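Local coordinates for protein (7,8-dihydro-6-hydroxymethylpterin-pyrophosphokinase) (Haemophilus influenzae, PDB 1CBK) that probably catalyses the transfer of pyrophosphate from ATP to 6-hydroxymethyl-7,8-dihydropterin, a step in folate biosynthesis, at residues A[2-13]-A[91-102]. Numbering follows the deposited sequence.
With ROI (7,8-dihydro-7,7-dimethyl-6-hydroxypterin), chain D; SO4 (sulfate ion), chain C.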
ATOM      1  N   ILE A   2      19.193  16.985   7.702  1.00 24.37           N
ATOM      2  CA  ILE A   2      18.386  16.428   6.635  1.00 19.27           C
ATOM      3  C   ILE A   2      16.925  16.886   6.666  1.00 15.30           C
ATOM      4  O   ILE A   2      16.365  17.150   7.727  1.00 12.82           O
ATOM      5  CB  ILE A   2      18.473  14.859   6.616  1.00 20.74           C
ATOM      6  CG1 ILE A   2      17.546  14.245   7.635  1.00 26.51           C
ATOM      7  CG2 ILE A   2      19.879  14.372   6.902  1.00 26.19           C
ATOM      8  CD1 ILE A   2      16.259  13.776   7.006  1.00 33.21           C
ATOM      9  N   THR A   3      16.328  16.977   5.484  1.00 12.31           N
ATOM     10  CA  THR A   3      14.939  17.343   5.319  1.00 11.51           C
ATOM     11  C   THR A   3      14.157  16.030   5.314  1.00 12.97           C
ATOM     12  O   THR A   3      14.437  15.148   4.508  1.00 13.57           O
ATOM     13  CB  THR A   3      14.725  18.057   3.985  1.00 10.29           C
ATOM     14  OG1 THR A   3      15.483  19.269   3.986  1.00 12.49           O
ATOM     15  CG2 THR A   3      13.247  18.373   3.755  1.00  7.60           C
ATOM     16  N   ALA A   4      13.217  15.884   6.243  1.00 11.64           N
ATOM     17  CA  ALA A   4      12.410  14.677   6.322  1.00  8.56           C
ATOM     18  C   ALA A   4      10.947  15.059   6.209  1.00  7.91           C
ATOM     19  O   ALA A   4      10.576  16.189   6.476  1.00  9.16           O
ATOM     20  CB  ALA A   4      12.670  13.937   7.617  1.00  6.07           C
ATOM     21  N   TYR A   5      10.126  14.114   5.776  1.00  8.94           N
ATOM     22  CA  TYR A   5       8.694  14.332   5.611  1.00  7.12           C
ATOM     23  C   TYR A   5       7.986  13.317   6.481  1.00  6.83           C
ATOM     24  O   TYR A   5       8.327  12.125   6.471  1.00  7.17           O
ATOM     25  CB  TYR A   5       8.291  14.188   4.144  1.00  5.74           C
ATOM     26  CG  TYR A   5       8.751  15.352   3.311  1.00  4.71           C
ATOM     27  CD1 TYR A   5       7.998  16.529   3.264  1.00  7.51           C
ATOM     28  CD2 TYR A   5       9.974  15.302   2.609  1.00  7.79           C
ATOM     29  CE1 TYR A   5       8.441  17.649   2.539  1.00  8.85           C
ATOM     30  CE2 TYR A   5      10.435  16.419   1.885  1.00  7.67           C
ATOM     31  CZ  TYR A   5       9.662  17.583   1.856  1.00 14.00           C
ATOM     32  OH  TYR A   5      10.108  18.690   1.173  1.00 10.96           O
ATOM     33  N   ILE A   6       7.050  13.814   7.276  1.00  5.91           N
ATOM     34  CA  ILE A   6       6.284  12.980   8.206  1.00  8.47           C
ATOM     35  C   ILE A   6       4.793  13.036   7.870  1.00  8.38           C
ATOM     36  O   ILE A   6       4.230  14.118   7.669  1.00  7.00           O
ATOM     37  CB  ILE A   6       6.522  13.459   9.671  1.00  9.95           C
ATOM     38  CG1 ILE A   6       8.015  13.320  10.004  1.00 14.44           C
ATOM     39  CG2 ILE A   6       5.653  12.661  10.672  1.00  7.79           C
ATOM     40  CD1 ILE A   6       8.410  14.026  11.260  1.00 24.19           C
ATOM     41  N   ALA A   7       4.171  11.862   7.766  1.00  7.46           N
ATOM     42  CA  ALA A   7       2.743  11.765   7.473  1.00  7.00           C
ATOM     43  C   ALA A   7       2.007  11.607   8.810  1.00  5.77           C
ATOM     44  O   ALA A   7       2.468  10.879   9.692  1.00  6.70           O
ATOM     45  CB  ALA A   7       2.458  10.546   6.559  1.00  6.96           C
ATOM     46  N   LEU A   8       0.902  12.325   8.970  1.00  7.89           N
ATOM     47  CA  LEU A   8       0.097  12.246  10.195  1.00  8.76           C
ATOM     48  C   LEU A   8      -1.353  11.914   9.843  1.00  6.34           C
ATOM     49  O   LEU A   8      -1.907  12.471   8.902  1.00  4.94           O
ATOM     50  CB  LEU A   8       0.115  13.584  10.973  1.00  9.13           C
ATOM     51  CG  LEU A   8       1.420  14.281  11.372  1.00  7.77           C
ATOM     52  CD1 LEU A   8       1.935  15.150  10.226  1.00  2.96           C
ATOM     53  CD2 LEU A   8       1.163  15.106  12.623  1.00  4.59           C
ATOM     54  N   GLY A   9      -1.980  11.065  10.644  1.00  7.48           N
ATOM     55  CA  GLY A   9      -3.371  10.714  10.394  1.00  6.30           C
ATOM     56  C   GLY A   9      -4.083  10.368  11.688  1.00  6.78           C
ATOM     57  O   GLY A   9      -3.440   9.937  12.644  1.00  6.67           O
ATOM     58  N   SER A  10      -5.390  10.596  11.743  1.00  8.10           N
ATOM     59  CA  SER A  10      -6.175  10.280  12.949  1.00  7.35           C
ATOM     60  C   SER A  10      -7.639  10.272  12.615  1.00  4.44           C
ATOM     61  O   SER A  10      -8.074  11.042  11.757  1.00  4.14           O
ATOM     62  CB  SER A  10      -5.953  11.345  14.047  1.00  8.02           C
ATOM     63  OG  SER A  10      -6.899  11.235  15.121  1.00  5.46           O
ATOM     64  N   ASN A  11      -8.400   9.389  13.243  1.00  4.64           N
ATOM     65  CA  ASN A  11      -9.848   9.398  13.038  1.00  8.48           C
ATOM     66  C   ASN A  11     -10.587   9.117  14.361  1.00  9.62           C
ATOM     67  O   ASN A  11     -11.774   8.793  14.355  1.00  8.87           O
ATOM     68  CB  ASN A  11     -10.323   8.427  11.928  1.00  6.16           C
ATOM     69  CG  ASN A  11     -10.336   6.970  12.356  1.00  6.36           C
ATOM     70  OD1 ASN A  11      -9.568   6.535  13.219  1.00  7.90           O
ATOM     71  ND2 ASN A  11     -11.168   6.187  11.694  1.00  5.87           N
ATOM     72  N   LEU A  12      -9.910   9.328  15.490  1.00 10.11           N
ATOM     73  CA  LEU A  12     -10.504   9.025  16.784  1.00 10.66           C
ATOM     74  C   LEU A  12     -10.140  10.064  17.851  1.00 11.08           C
ATOM     75  O   LEU A  12      -9.028  10.601  17.863  1.00  8.27           O
ATOM     76  CB  LEU A  12     -10.017   7.632  17.239  1.00 10.76           C
ATOM     77  CG  LEU A  12     -10.901   6.455  17.674  1.00 16.92           C
ATOM     78  CD1 LEU A  12     -10.130   5.615  18.674  1.00 10.07           C
ATOM     79  CD2 LEU A  12     -12.220   6.887  18.289  1.00 14.30           C
ATOM     80  N   ASN A  13     -11.103  10.377  18.712  1.00 10.55           N
ATOM     81  CA  ASN A  13     -10.913  11.327  19.805  1.00  9.63           C
ATOM     82  C   ASN A  13     -10.410  12.705  19.374  1.00  8.77           C
ATOM     83  O   ASN A  13      -9.349  13.166  19.824  1.00 10.78           O
ATOM     84  CB  ASN A  13      -9.979  10.736  20.879  1.00 11.45           C
ATOM     85  CG  ASN A  13     -10.566   9.505  21.576  1.00 18.70           C
ATOM     86  OD1 ASN A  13     -11.759   9.210  21.456  1.00 25.78           O
ATOM     87  ND2 ASN A  13      -9.728   8.794  22.328  1.00 18.94           N
ATOM     88  N   GLU A  91      -9.963   2.266  13.426  1.00 10.90           N
ATOM     89  CA  GLU A  91      -9.786   3.481  14.223  1.00  8.82           C
ATOM     90  C   GLU A  91      -8.479   3.616  15.023  1.00  8.73           C
ATOM     91  O   GLU A  91      -8.057   2.695  15.694  1.00  9.62           O
ATOM     92  CB  GLU A  91     -10.976   3.654  15.174  1.00  9.26           C
ATOM     93  CG  GLU A  91     -12.360   3.596  14.520  1.00  7.88           C
ATOM     94  CD  GLU A  91     -12.937   2.178  14.375  1.00 12.91           C
ATOM     95  OE1 GLU A  91     -12.247   1.165  14.633  1.00 12.93           O
ATOM     96  OE2 GLU A  91     -14.123   2.086  13.990  1.00 13.84           O
ATOM     97  N   ARG A  92      -7.887   4.805  14.995  1.00  9.81           N
ATOM     98  CA  ARG A  92      -6.658   5.085  15.737  1.00 10.04           C
ATOM     99  C   ARG A  92      -6.663   6.582  16.066  1.00  7.87           C
ATOM    100  O   ARG A  92      -7.067   7.403  15.240  1.00  7.10           O
ATOM    101  CB  ARG A  92      -5.429   4.755  14.885  1.00  9.23           C
ATOM    102  CG  ARG A  92      -5.349   5.631  13.615  1.00 11.52           C
ATOM    103  CD  ARG A  92      -4.703   4.911  12.472  1.00 13.44           C
ATOM    104  NE  ARG A  92      -5.383   3.651  12.227  1.00 11.49           N
ATOM    105  CZ  ARG A  92      -4.751   2.490  12.125  1.00 14.94           C
ATOM    106  NH1 ARG A  92      -3.418   2.449  12.204  1.00  9.75           N
ATOM    107  NH2 ARG A  92      -5.445   1.379  11.914  1.00  9.61           N
ATOM    108  N   THR A  93      -6.209   6.933  17.261  1.00  6.55           N
ATOM    109  CA  THR A  93      -6.156   8.330  17.666  1.00  6.81           C
ATOM    110  C   THR A  93      -5.038   9.095  16.948  1.00  8.45           C
ATOM    111  O   THR A  93      -5.142  10.303  16.761  1.00  7.51           O
ATOM    112  CB  THR A  93      -5.971   8.454  19.188  1.00  6.89           C
ATOM    113  OG1 THR A  93      -4.805   7.725  19.569  1.00  8.49           O
ATOM    114  CG2 THR A  93      -7.192   7.879  19.951  1.00  5.68           C
ATOM    115  N   LEU A  94      -3.974   8.397  16.548  1.00  8.97           N
ATOM    116  CA  LEU A  94      -2.844   9.032  15.867  1.00 11.22           C
ATOM    117  C   LEU A  94      -1.823   8.049  15.296  1.00 11.45           C
ATOM    118  O   LEU A  94      -1.484   7.052  15.930  1.00 11.95           O
ATOM    119  CB  LEU A  94      -2.085   9.963  16.850  1.00 11.00           C
ATOM    120  CG  LEU A  94      -0.831  10.704  16.338  1.00  8.83           C
ATOM    121  CD1 LEU A  94      -1.259  11.900  15.485  1.00  3.07           C
ATOM    122  CD2 LEU A  94       0.015  11.167  17.513  1.00  6.09           C
ATOM    123  N   ASP A  95      -1.332   8.359  14.103  1.00 11.48           N
ATOM    124  CA  ASP A  95      -0.273   7.594  13.446  1.00 12.72           C
ATOM    125  C   ASP A  95       0.697   8.637  12.873  1.00 10.00           C
ATOM    126  O   ASP A  95       0.257   9.574  12.218  1.00  7.73           O
ATOM    127  CB  ASP A  95      -0.809   6.745  12.274  1.00 13.44           C
ATOM    128  CG  ASP A  95      -1.017   5.289  12.640  1.00 11.96           C
ATOM    129  OD1 ASP A  95      -0.772   4.908  13.793  1.00 15.55           O
ATOM    130  OD2 ASP A  95      -1.436   4.514  11.760  1.00 18.27           O
ATOM    131  N   LEU A  96       1.983   8.492  13.191  1.00  9.25           N
ATOM    132  CA  LEU A  96       3.056   9.361  12.692  1.00 11.47           C
ATOM    133  C   LEU A  96       3.931   8.421  11.873  1.00 11.34           C
ATOM    134  O   LEU A  96       4.342   7.386  12.381  1.00 13.71           O
ATOM    135  CB  LEU A  96       3.881   9.950  13.849  1.00  5.70           C
ATOM    136  CG  LEU A  96       3.091  10.852  14.805  1.00 10.06           C
ATOM    137  CD1 LEU A  96       4.026  11.441  15.859  1.00  7.85           C
ATOM    138  CD2 LEU A  96       2.402  11.955  14.008  1.00  4.80           C
ATOM    139  N   ASP A  97       4.197   8.754  10.613  1.00 11.41           N
ATOM    140  CA  ASP A  97       5.009   7.884   9.750  1.00 11.10           C
ATOM    141  C   ASP A  97       6.107   8.667   8.999  1.00 10.59           C
ATOM    142  O   ASP A  97       5.829   9.712   8.428  1.00  9.00           O
ATOM    143  CB  ASP A  97       4.123   7.201   8.691  1.00 10.44           C
ATOM    144  CG  ASP A  97       3.197   6.149   9.278  1.00 19.77           C
ATOM    145  OD1 ASP A  97       3.696   5.210   9.937  1.00 28.96           O
ATOM    146  OD2 ASP A  97       1.970   6.248   9.061  1.00 20.76           O
ATOM    147  N   ILE A  98       7.340   8.171   9.021  1.00  9.98           N
ATOM    148  CA  ILE A  98       8.421   8.838   8.293  1.00 10.28           C
ATOM    149  C   ILE A  98       8.271   8.442   6.814  1.00  9.39           C
ATOM    150  O   ILE A  98       8.396   7.277   6.456  1.00 10.02           O
ATOM    151  CB  ILE A  98       9.825   8.396   8.775  1.00  8.60           C
ATOM    152  CG1 ILE A  98      10.008   8.660  10.271  1.00  9.84           C
ATOM    153  CG2 ILE A  98      10.885   9.174   7.986  1.00  7.77           C
ATOM    154  CD1 ILE A  98      11.138   7.857  10.916  1.00  3.69           C
ATOM    155  N   LEU A  99       7.914   9.404   5.974  1.00  8.53           N
ATOM    156  CA  LEU A  99       7.737   9.146   4.550  1.00  9.34           C
ATOM    157  C   LEU A  99       9.078   9.184   3.838  1.00  9.99           C
ATOM    158  O   LEU A  99       9.392   8.308   3.037  1.00 10.87           O
ATOM    159  CB  LEU A  99       6.851  10.208   3.915  1.00  3.79           C
ATOM    160  CG  LEU A  99       5.388  10.379   4.298  1.00 10.18           C
ATOM    161  CD1 LEU A  99       4.823  11.602   3.544  1.00  4.87           C
ATOM    162  CD2 LEU A  99       4.605   9.109   3.918  1.00  9.98           C
ATOM    163  N   LEU A 100       9.860  10.211   4.150  1.00  9.93           N
ATOM    164  CA  LEU A 100      11.156  10.444   3.506  1.00  9.39           C
ATOM    165  C   LEU A 100      12.160  10.975   4.509  1.00  9.74           C
ATOM    166  O   LEU A 100      11.805  11.746   5.407  1.00  5.60           O
ATOM    167  CB  LEU A 100      10.991  11.483   2.389  1.00  5.82           C
ATOM    168  CG  LEU A 100       9.995  11.109   1.280  1.00 10.07           C
ATOM    169  CD1 LEU A 100       9.639  12.346   0.461  1.00 12.31           C
ATOM    170  CD2 LEU A 100      10.551   9.965   0.400  1.00  8.58           C
ATOM    171  N   TYR A 101      13.409  10.557   4.341  1.00  8.16           N
ATOM    172  CA  TYR A 101      14.507  10.975   5.199  1.00  8.16           C
ATOM    173  C   TYR A 101      15.603  11.350   4.215  1.00 10.58           C
ATOM    174  O   TYR A 101      16.405  10.504   3.799  1.00 11.08           O
ATOM    175  CB  TYR A 101      14.968   9.826   6.107  1.00  6.94           C
ATOM    176  CG  TYR A 101      16.041  10.240   7.103  1.00 11.91           C
ATOM    177  CD1 TYR A 101      15.695  10.748   8.355  1.00 12.70           C
ATOM    178  CD2 TYR A 101      17.399  10.149   6.775  1.00 12.92           C
ATOM    179  CE1 TYR A 101      16.679  11.165   9.268  1.00 13.31           C
ATOM    180  CE2 TYR A 101      18.384  10.562   7.673  1.00 12.48           C
ATOM    181  CZ  TYR A 101      18.020  11.069   8.912  1.00 13.83           C
ATOM    182  OH  TYR A 101      18.991  11.507   9.773  1.00 12.88           O
ATOM    183  N   GLY A 102      15.608  12.622   3.830  1.00 12.35           N
ATOM    184  CA  GLY A 102      16.563  13.107   2.852  1.00 14.85           C
ATOM    185  C   GLY A 102      16.237  12.323   1.594  1.00 15.48           C
ATOM    186  O   GLY A 102      15.071  12.070   1.274  1.00 15.56           O
TER
HETATM  187  N1  ROI D 601      -7.442   6.043   5.929  1.00  4.07           N
HETATM  188  C2  ROI D 601      -7.285   7.402   5.773  1.00  3.61           C
HETATM  189  N2  ROI D 601      -8.179   8.053   4.981  1.00  3.50           N
HETATM  190  N3  ROI D 601      -6.290   8.104   6.368  1.00  5.78           N
HETATM  191  C4  ROI D 601      -5.365   7.507   7.151  1.00  2.56           C
HETATM  192  O4  ROI D 601      -4.474   8.145   7.735  1.00  9.20           O
HETATM  193  C4A ROI D 601      -5.433   6.085   7.320  1.00  3.34           C
HETATM  194  N5  ROI D 601      -4.550   5.468   8.049  1.00  6.10           N
HETATM  195  C6  ROI D 601      -4.551   4.104   8.263  1.00 10.62           C
HETATM  196  C7  ROI D 601      -5.548   3.225   7.463  1.00 11.39           C
HETATM  197  C16 ROI D 601      -4.838   2.566   6.218  1.00  7.11           C
HETATM  198  C15 ROI D 601      -6.205   2.176   8.371  1.00  9.55           C
HETATM  199  N8  ROI D 601      -6.648   4.026   6.843  1.00  8.75           N
HETATM  200  C8A ROI D 601      -6.552   5.394   6.659  1.00  6.18           C
HETATM  201  O9  ROI D 601      -3.700   3.681   9.109  1.00 13.26           O
HETATM  202  S   SO4 C 501      -2.776  -1.189  11.259  1.00 36.89           S
HETATM  203  O1  SO4 C 501      -2.316  -1.686   9.832  1.00 38.77           O
HETATM  204  O2  SO4 C 501      -1.897   0.110  11.711  1.00 41.17           O
HETATM  205  O3  SO4 C 501      -4.219  -0.863  11.115  1.00 30.83           O
HETATM  206  O4  SO4 C 501      -2.568  -2.331  12.386  1.00 38.96           O
HETATM  207  O   HOH W   1      13.352  14.385   1.873  1.00 32.53           O
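Strands 2-10 and 95-101 run antiparallel at one side of the HPPK sheet, 95-101 being its outermost strand here and 2-10 pairing on its other edge with strand 54-63. Ala-7 and Asp-97 form a hydrogen-bonded pair, Ala-7 N to Asp-97 O measuring 2.8 Å. Toward the start of 2-10 the pairing slips by one residue in a classic beta bulge: Tyr-5 O takes Leu-99 N at 2.8 Å and, weakly, Leu-100 N. Leu-99 turns CG and CD2 onto Ala-7 CB, while Leu-100 CD1 meets Tyr-5 CD2 at 3.7 Å. Beyond the bulge, Ile-2 CD1 sits 3.4 Å from the centroid of the Tyr-101 ring, a CH-pi contact almost straight over its face; CG1, set between the backbone N and the carbonyl carbon (chi1 81°), lies over the ring too. At the other end the pair Gly-9 and Asp-95 borders the pterin pocket. Gly-9 CA passes 3.9 Å from O4 of the bound pterin analogue. Asn-11 OD1 accepts Arg-92 N at 3.0 Å, and Asn-11 N returns a bond to Arg-92 O. The guanidinium of Arg-92 carries pterin O9 over one face, grips a sulfate through NH1 and NH2, and forms a salt bridge from NH1 to Asp-95 OD2 (2.9 Å); Arg-83 holds Asp-95 OD1.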